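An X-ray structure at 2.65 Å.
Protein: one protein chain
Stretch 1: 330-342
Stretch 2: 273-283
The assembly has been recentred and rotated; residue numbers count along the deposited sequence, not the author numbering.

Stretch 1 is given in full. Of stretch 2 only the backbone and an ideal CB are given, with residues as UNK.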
ATOM      1  N   ALA A 330     -14.760  12.507  36.951  1.00 80.08           N
ATOM      2  CA  ALA A 330     -13.349  12.163  36.925  1.00 80.31           C
ATOM      3  C   ALA A 330     -12.965  11.650  35.540  1.00 82.11           C
ATOM      4  O   ALA A 330     -13.819  11.341  34.707  1.00 80.36           O
ATOM      5  CB  ALA A 330     -13.029  11.122  37.998  1.00 82.49           C
ATOM      6  N   PHE A 331     -11.653  11.564  35.299  1.00 78.19           N
ATOM      7  CA  PHE A 331     -11.173  11.114  33.996  1.00 73.32           C
ATOM      8  C   PHE A 331     -11.727   9.739  33.645  1.00 77.78           C
ATOM      9  O   PHE A 331     -12.135   9.502  32.502  1.00 75.58           O
ATOM     10  CB  PHE A 331      -9.646  11.096  33.972  1.00 75.94           C
ATOM     11  CG  PHE A 331      -9.072  10.479  32.729  1.00 79.88           C
ATOM     12  CD1 PHE A 331      -8.509   9.213  32.764  1.00 74.01           C
ATOM     13  CD2 PHE A 331      -9.104  11.161  31.523  1.00 76.16           C
ATOM     14  CE1 PHE A 331      -7.982   8.640  31.622  1.00 69.03           C
ATOM     15  CE2 PHE A 331      -8.580  10.594  30.376  1.00 73.87           C
ATOM     16  CZ  PHE A 331      -8.018   9.331  30.426  1.00 76.71           C
ATOM     17  N   THR A 332     -11.753   8.822  34.615  1.00 76.36           N
ATOM     18  CA  THR A 332     -12.370   7.520  34.379  1.00 77.51           C
ATOM     19  C   THR A 332     -13.843   7.670  34.023  1.00 77.82           C
ATOM     20  O   THR A 332     -14.350   6.972  33.137  1.00 73.14           O
ATOM     21  CB  THR A 332     -12.211   6.626  35.610  1.00 74.02           C
ATOM     22  OG1 THR A 332     -12.687   7.318  36.772  1.00 82.11           O
ATOM     23  CG2 THR A 332     -10.758   6.249  35.812  1.00 68.85           C
ATOM     24  N   GLU A 333     -14.544   8.581  34.702  1.00 79.65           N
ATOM     25  CA  GLU A 333     -15.956   8.793  34.411  1.00 77.12           C
ATOM     26  C   GLU A 333     -16.144   9.489  33.070  1.00 73.14           C
ATOM     27  O   GLU A 333     -17.076   9.167  32.323  1.00 71.99           O
ATOM     28  CB  GLU A 333     -16.604   9.597  35.537  1.00 76.88           C
ATOM     29  CG  GLU A 333     -18.111   9.728  35.426  1.00 77.53           C
ATOM     30  CD  GLU A 333     -18.722  10.389  36.647  1.00 92.68           C
ATOM     31  OE1 GLU A 333     -17.952  10.850  37.517  1.00 90.70           O
ATOM     32  OE2 GLU A 333     -19.968  10.441  36.738  1.00 92.96           O
ATOM     33  N   ILE A 334     -15.267  10.442  32.745  1.00 74.71           N
ATOM     34  CA  ILE A 334     -15.324  11.089  31.438  1.00 75.44           C
ATOM     35  C   ILE A 334     -14.963  10.095  30.341  1.00 69.79           C
ATOM     36  O   ILE A 334     -15.539  10.118  29.246  1.00 64.12           O
ATOM     37  CB  ILE A 334     -14.407  12.325  31.418  1.00 73.30           C
ATOM     38  CG1 ILE A 334     -14.878  13.337  32.462  1.00 71.97           C
ATOM     39  CG2 ILE A 334     -14.375  12.956  30.035  1.00 65.26           C
ATOM     40  CD1 ILE A 334     -13.970  14.525  32.625  1.00 80.61           C
ATOM     41  N   LEU A 335     -14.011   9.203  30.621  1.00 71.43           N
ATOM     42  CA  LEU A 335     -13.676   8.147  29.672  1.00 71.31           C
ATOM     43  C   LEU A 335     -14.893   7.280  29.371  1.00 68.40           C
ATOM     44  O   LEU A 335     -15.063   6.804  28.243  1.00 68.25           O
ATOM     45  CB  LEU A 335     -12.528   7.301  30.222  1.00 69.11           C
ATOM     46  CG  LEU A 335     -11.616   6.566  29.240  1.00 73.47           C
ATOM     47  CD1 LEU A 335     -10.266   6.315  29.888  1.00 71.77           C
ATOM     48  CD2 LEU A 335     -12.235   5.253  28.789  1.00 77.66           C
ATOM     49  N   GLY A 336     -15.755   7.072  30.367  1.00 66.68           N
ATOM     50  CA  GLY A 336     -16.973   6.317  30.125  1.00 68.53           C
ATOM     51  C   GLY A 336     -17.954   7.071  29.249  1.00 68.04           C
ATOM     52  O   GLY A 336     -18.522   6.511  28.308  1.00 67.36           O
ATOM     53  N   ARG A 337     -18.165   8.358  29.546  1.00 68.23           N
ATOM     54  CA  ARG A 337     -19.052   9.171  28.722  1.00 68.96           C
ATOM     55  C   ARG A 337     -18.538   9.258  27.292  1.00 67.99           C
ATOM     56  O   ARG A 337     -19.321   9.201  26.337  1.00 66.69           O
ATOM     57  CB  ARG A 337     -19.202  10.570  29.323  1.00 70.23           C
ATOM     58  CG  ARG A 337     -19.394  10.589  30.829  1.00 69.08           C
ATOM     59  CD  ARG A 337     -20.661  11.326  31.229  1.00 73.86           C
ATOM     60  NE  ARG A 337     -20.737  11.524  32.674  1.00 77.73           N
ATOM     61  CZ  ARG A 337     -20.572  12.697  33.278  1.00 80.42           C
ATOM     62  NH1 ARG A 337     -20.332  13.787  32.561  1.00 77.68           N
ATOM     63  NH2 ARG A 337     -20.655  12.782  34.599  1.00 78.20           N
ATOM     64  N   ALA A 338     -17.220   9.397  27.125  1.00 65.55           N
ATOM     65  CA  ALA A 338     -16.641   9.394  25.787  1.00 62.12           C
ATOM     66  C   ALA A 338     -16.875   8.059  25.093  1.00 65.67           C
ATOM     67  O   ALA A 338     -17.242   8.019  23.912  1.00 64.93           O
ATOM     68  CB  ALA A 338     -15.148   9.710  25.862  1.00 56.16           C
ATOM     69  N   ARG A 339     -16.677   6.954  25.815  1.00 64.33           N
ATOM     70  CA  ARG A 339     -16.879   5.637  25.225  1.00 64.58           C
ATOM     71  C   ARG A 339     -18.332   5.429  24.818  1.00 66.53           C
ATOM     72  O   ARG A 339     -18.611   4.871  23.750  1.00 70.28           O
ATOM     73  CB  ARG A 339     -16.440   4.554  26.209  1.00 72.70           C
ATOM     74  CG  ARG A 339     -16.470   3.144  25.646  1.00 69.97           C
ATOM     75  CD  ARG A 339     -17.203   2.182  26.573  1.00 79.41           C
ATOM     76  NE  ARG A 339     -16.858   2.389  27.977  1.00 78.42           N
ATOM     77  CZ  ARG A 339     -17.713   2.814  28.903  1.00 76.07           C
ATOM     78  NH1 ARG A 339     -18.973   3.067  28.575  1.00 70.65           N
ATOM     79  NH2 ARG A 339     -17.312   2.977  30.157  1.00 74.42           N
ATOM     80  N   ASP A 340     -19.275   5.881  25.651  1.00 71.88           N
ATOM     81  CA  ASP A 340     -20.685   5.611  25.386  1.00 71.07           C
ATOM     82  C   ASP A 340     -21.195   6.398  24.185  1.00 72.38           C
ATOM     83  O   ASP A 340     -22.008   5.887  23.405  1.00 73.37           O
ATOM     84  CB  ASP A 340     -21.530   5.922  26.621  1.00 69.10           C
ATOM     85  CG  ASP A 340     -21.278   4.955  27.758  1.00 72.76           C
ATOM     86  OD1 ASP A 340     -21.094   5.413  28.904  1.00 80.61           O
ATOM     87  OD2 ASP A 340     -21.247   3.734  27.499  1.00 82.57           O
ATOM     88  N   VAL A 341     -20.742   7.643  24.018  1.00 63.91           N
ATOM     89  CA  VAL A 341     -21.234   8.429  22.891  1.00 66.66           C
ATOM     90  C   VAL A 341     -20.634   7.928  21.586  1.00 65.03           C
ATOM     91  O   VAL A 341     -21.257   8.049  20.524  1.00 67.33           O
ATOM     92  CB  VAL A 341     -20.963   9.931  23.105  1.00 63.70           C
ATOM     93  CG1 VAL A 341     -19.477  10.235  23.012  1.00 61.69           C
ATOM     94  CG2 VAL A 341     -21.746  10.755  22.093  1.00 55.84           C
ATOM     95  N   SER A 342     -19.432   7.345  21.633  1.00 63.99           N
ATOM     96  CA  SER A 342     -18.829   6.827  20.410  1.00 66.72           C
ATOM     97  C   SER A 342     -19.560   5.588  19.908  1.00 69.00           C
ATOM     98  O   SER A 342     -19.664   5.382  18.694  1.00 63.33           O
ATOM     99  CB  SER A 342     -17.349   6.520  20.640  1.00 64.24           C
ATOM    100  OG  SER A 342     -16.700   6.229  19.413  1.00 69.20           O
ATOM    101  N   UNK A 273      -8.243   6.081  21.436  1.00 61.71           N
ATOM    102  CA  UNK A 273      -9.038   7.221  20.994  1.00 63.27           C
ATOM    103  C   UNK A 273      -9.915   7.741  22.124  1.00 63.69           C
ATOM    104  O   UNK A 273     -10.005   8.955  22.342  1.00 66.58           O
ATOM    105  CB  UNK A 273      -9.900   6.838  19.790  1.00 63.27           C
ATOM    106  N   UNK A 274     -10.560   6.835  22.862  1.00 63.27           N
ATOM    107  CA  UNK A 274     -11.401   7.249  23.979  1.00 67.52           C
ATOM    108  C   UNK A 274     -10.581   7.940  25.062  1.00 64.19           C
ATOM    109  O   UNK A 274     -11.053   8.886  25.700  1.00 62.85           O
ATOM    110  CB  UNK A 274     -12.136   6.042  24.566  1.00 67.52           C
ATOM    111  N   UNK A 275      -9.344   7.484  25.277  1.00 65.62           N
ATOM    112  CA  UNK A 275      -8.501   8.101  26.297  1.00 68.28           C
ATOM    113  C   UNK A 275      -8.107   9.522  25.910  1.00 62.44           C
ATOM    114  O   UNK A 275      -8.151  10.432  26.745  1.00 65.89           O
ATOM    115  CB  UNK A 275      -7.247   7.256  26.530  1.00 68.28           C
ATOM    116  N   UNK A 276      -7.716   9.731  24.652  1.00 64.18           N
ATOM    117  CA  UNK A 276      -7.358  11.074  24.202  1.00 61.87           C
ATOM    118  C   UNK A 276      -8.605  11.938  24.053  1.00 65.22           C
ATOM    119  O   UNK A 276      -8.577  13.145  24.322  1.00 61.46           O
ATOM    120  CB  UNK A 276      -6.594  11.012  22.878  1.00 61.87           C
ATOM    121  N   UNK A 277      -9.716  11.336  23.620  1.00 63.20           N
ATOM    122  CA  UNK A 277     -10.984  12.057  23.546  1.00 57.19           C
ATOM    123  C   UNK A 277     -11.363  12.630  24.907  1.00 61.61           C
ATOM    124  O   UNK A 277     -11.724  13.806  25.019  1.00 63.64           O
ATOM    125  CB  UNK A 277     -12.094  11.137  23.033  1.00 57.19           C
ATOM    126  N   UNK A 278     -11.276  11.808  25.956  1.00 66.32           N
ATOM    127  CA  UNK A 278     -11.619  12.274  27.295  1.00 64.85           C
ATOM    128  C   UNK A 278     -10.671  13.376  27.751  1.00 66.45           C
ATOM    129  O   UNK A 278     -11.105  14.401  28.288  1.00 60.50           O
ATOM    130  CB  UNK A 278     -11.590  11.110  28.288  1.00 64.85           C
ATOM    131  N   UNK A 279      -9.366  13.180  27.540  1.00 63.69           N
ATOM    132  CA  UNK A 279      -8.391  14.193  27.934  1.00 69.00           C
ATOM    133  C   UNK A 279      -8.648  15.511  27.215  1.00 65.04           C
ATOM    134  O   UNK A 279      -8.706  16.574  27.844  1.00 65.87           O
ATOM    135  CB  UNK A 279      -6.970  13.706  27.646  1.00 69.00           C
ATOM    136  N   UNK A 280      -8.814  15.458  25.891  1.00 63.82           N
ATOM    137  CA  UNK A 280      -9.077  16.669  25.122  1.00 65.50           C
ATOM    138  C   UNK A 280     -10.373  17.333  25.566  1.00 65.75           C
ATOM    139  O   UNK A 280     -10.459  18.566  25.635  1.00 62.77           O
ATOM    140  CB  UNK A 280      -9.137  16.348  23.627  1.00 65.50           C
ATOM    141  N   UNK A 281     -11.392  16.530  25.885  1.00 67.61           N
ATOM    142  CA  UNK A 281     -12.659  17.082  26.350  1.00 60.18           C
ATOM    143  C   UNK A 281     -12.499  17.818  27.674  1.00 67.91           C
ATOM    144  O   UNK A 281     -13.210  18.796  27.930  1.00 64.94           O
ATOM    145  CB  UNK A 281     -13.699  15.969  26.494  1.00 60.18           C
ATOM    146  N   UNK A 282     -11.580  17.364  28.528  1.00 70.72           N
ATOM    147  CA  UNK A 282     -11.308  18.085  29.766  1.00 65.46           C
ATOM    148  C   UNK A 282     -10.593  19.399  29.486  1.00 72.19           C
ATOM    149  O   UNK A 282     -10.942  20.437  30.059  1.00 78.53           O
ATOM    150  CB  UNK A 282     -10.473  17.222  30.714  1.00 65.46           C
ATOM    151  N   UNK A 283      -9.594  19.371  28.601  1.00 69.07           N
ATOM    152  CA  UNK A 283      -8.828  20.575  28.296  1.00 68.50           C
ATOM    153  C   UNK A 283      -9.720  21.658  27.705  1.00 68.38           C
ATOM    154  O   UNK A 283      -9.694  22.811  28.151  1.00 69.42           O
ATOM    155  CB  UNK A 283      -7.686  20.250  27.331  1.00 68.50           C
TER

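Stretch 2 is helical throughout. Its axis comes within 8.5 Å of the axis of helix 331-342, and the two N-to-C directions make an angle of 115°. No hydrogen bond joins the stretches, so fit is mostly a matter of shape.

At position 273 CA-to-CB points sideways, and the ideal CB has nothing of stretch 1 within 5.5 Å. Many side chains would suit. The residue is Phe-273. Its ring end comes nearer to stretch 1; the closest approach is Phe-273 CE1 to Ser-342 OG, 5.1 Å.

Position 274 points toward stretch 1. The ideal CB is 4.3 Å from Leu-335 CD2 and 4.9 Å from Ala-338 CB, so a small or beta-branched side chain such as Ala, Ser, Val or Thr would suit. The residue is Thr-274, in rotamer m. Its CG2 lies 3.3 Å from Leu-335 O, 3.6 Å from Leu-335 CD2 and 3.8 Å from Ala-338 CB. The methyl thus packs against the backbone of stretch 1 as well as its side chains. OG1 is hydrogen-bonded to a residue just outside the stretches.

Position 275 points sideways. Its ideal CB is 4.5 Å from Phe-331 CZ and 4.6 Å from Leu-335 CD1, an apolar setting that suits Ala or another modest apolar residue. The residue is Ala-275. Its backbone O meets the edge of the Phe-331 ring, 3.7 Å from Phe-331 CE2.

Position 276 points away, and stretch 1 sets no preference. The residue is Val-276.

Position 277 points toward stretch 1, with the ideal CB 4.4 Å from Ala-338 CB. The small alanine leaves room for a flat or long side chain, such as His, Phe, Leu or Gln. The residue is His-277, chi1 t. One ring face receives Ala-338 CB in a CH-pi contact, 4.1 Å from that CB to the ring centroid.

Position 278 is the tightest. Its ideal CB already lies 3.7 Å from Phe-331 CE2, 3.8 Å from Ile-334 CG2 and 3.9 Å from Leu-335 N. Gly or Ala fits best. The residue is Ala-278. Its methyl fills the space between these atoms.

Position 279 points sideways, its ideal CB 4.4 Å from Phe-331 CE2. A small apolar residue would suit. Ala-279 helps 275, 278 and 282 form the hole that holds the Phe-331 side chain.

Position 280 is out of reach and unconstrained by stretch 1. The residue is Leu-280.

Position 281 points toward stretch 1, but the ideal CB is 4.7 Å from Ile-334 CG2. Small or medium apolar residues would suit. Ala-281 makes no close contact.

Position 282 points toward stretch 1, with Ile-334 CD1 4.8 Å from the ideal CB. Leu or Ile could reach Ile-334; a long flexible chain such as Met reaches Phe-331 as well. The residue is Met-282. Its CG is 3.5 Å from Ile-334 CD1, and its SD sits at the Phe-331 ring edge, 3.9 Å from Phe-331 CD2.

Position 283 is out of reach; stretch 1 sets no preference there. The residue is Leu-283.

Stretch 2 273-283: FTAVHAALAML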
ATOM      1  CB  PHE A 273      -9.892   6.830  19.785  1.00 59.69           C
ATOM      2  CG  PHE A 273     -10.675   7.972  19.193  1.00 57.48           C
ATOM      3  CD1 PHE A 273     -11.962   8.252  19.627  1.00 62.55           C
ATOM      4  CD2 PHE A 273     -10.127   8.759  18.193  1.00 60.90           C
ATOM      5  CE1 PHE A 273     -12.683   9.302  19.081  1.00 63.85           C
ATOM      6  CE2 PHE A 273     -10.843   9.808  17.641  1.00 60.94           C
ATOM      7  CZ  PHE A 273     -12.123  10.079  18.086  1.00 56.72           C
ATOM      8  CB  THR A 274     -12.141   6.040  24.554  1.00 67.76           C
ATOM      9  OG1 THR A 274     -12.775   5.316  23.492  1.00 67.40           O
ATOM     10  CG2 THR A 274     -13.200   6.487  25.550  1.00 65.45           C
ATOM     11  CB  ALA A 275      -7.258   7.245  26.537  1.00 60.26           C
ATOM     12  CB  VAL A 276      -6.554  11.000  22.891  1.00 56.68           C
ATOM     13  CG1 VAL A 276      -6.182  12.397  22.410  1.00 63.69           C
ATOM     14  CG2 VAL A 276      -5.309  10.149  23.082  1.00 56.60           C
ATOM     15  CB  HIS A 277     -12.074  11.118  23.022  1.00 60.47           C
ATOM     16  CG  HIS A 277     -13.422  11.752  22.869  1.00 58.89           C
ATOM     17  ND1 HIS A 277     -13.686  13.059  23.218  1.00 62.43           N
ATOM     18  CD2 HIS A 277     -14.588  11.248  22.398  1.00 58.99           C
ATOM     19  CE1 HIS A 277     -14.956  13.331  22.975  1.00 66.69           C
ATOM     20  NE2 HIS A 277     -15.525  12.248  22.475  1.00 54.64           N
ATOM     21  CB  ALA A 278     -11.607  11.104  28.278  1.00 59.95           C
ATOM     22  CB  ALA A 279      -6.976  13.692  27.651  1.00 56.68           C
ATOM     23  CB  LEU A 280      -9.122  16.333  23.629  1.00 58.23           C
ATOM     24  CG  LEU A 280      -9.154  17.479  22.614  1.00 55.99           C
ATOM     25  CD1 LEU A 280      -7.916  18.351  22.741  1.00 52.25           C
ATOM     26  CD2 LEU A 280      -9.275  16.921  21.206  1.00 56.11           C
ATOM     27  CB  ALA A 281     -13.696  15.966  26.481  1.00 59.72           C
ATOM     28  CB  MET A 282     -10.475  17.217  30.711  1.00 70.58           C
ATOM     29  CG  MET A 282     -11.123  15.892  31.066  1.00 73.54           C
ATOM     30  SD  MET A 282     -10.133  14.879  32.183  1.00 79.50           S
ATOM     31  CE  MET A 282     -10.254  15.821  33.697  1.00 81.67           C
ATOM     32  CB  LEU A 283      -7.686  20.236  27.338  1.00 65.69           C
ATOM     33  CG  LEU A 283      -6.772  21.396  26.952  1.00 70.80           C
ATOM     34  CD1 LEU A 283      -5.991  21.888  28.159  1.00 75.09           C
ATOM     35  CD2 LEU A 283      -5.836  20.975  25.838  1.00 67.45           C
TER
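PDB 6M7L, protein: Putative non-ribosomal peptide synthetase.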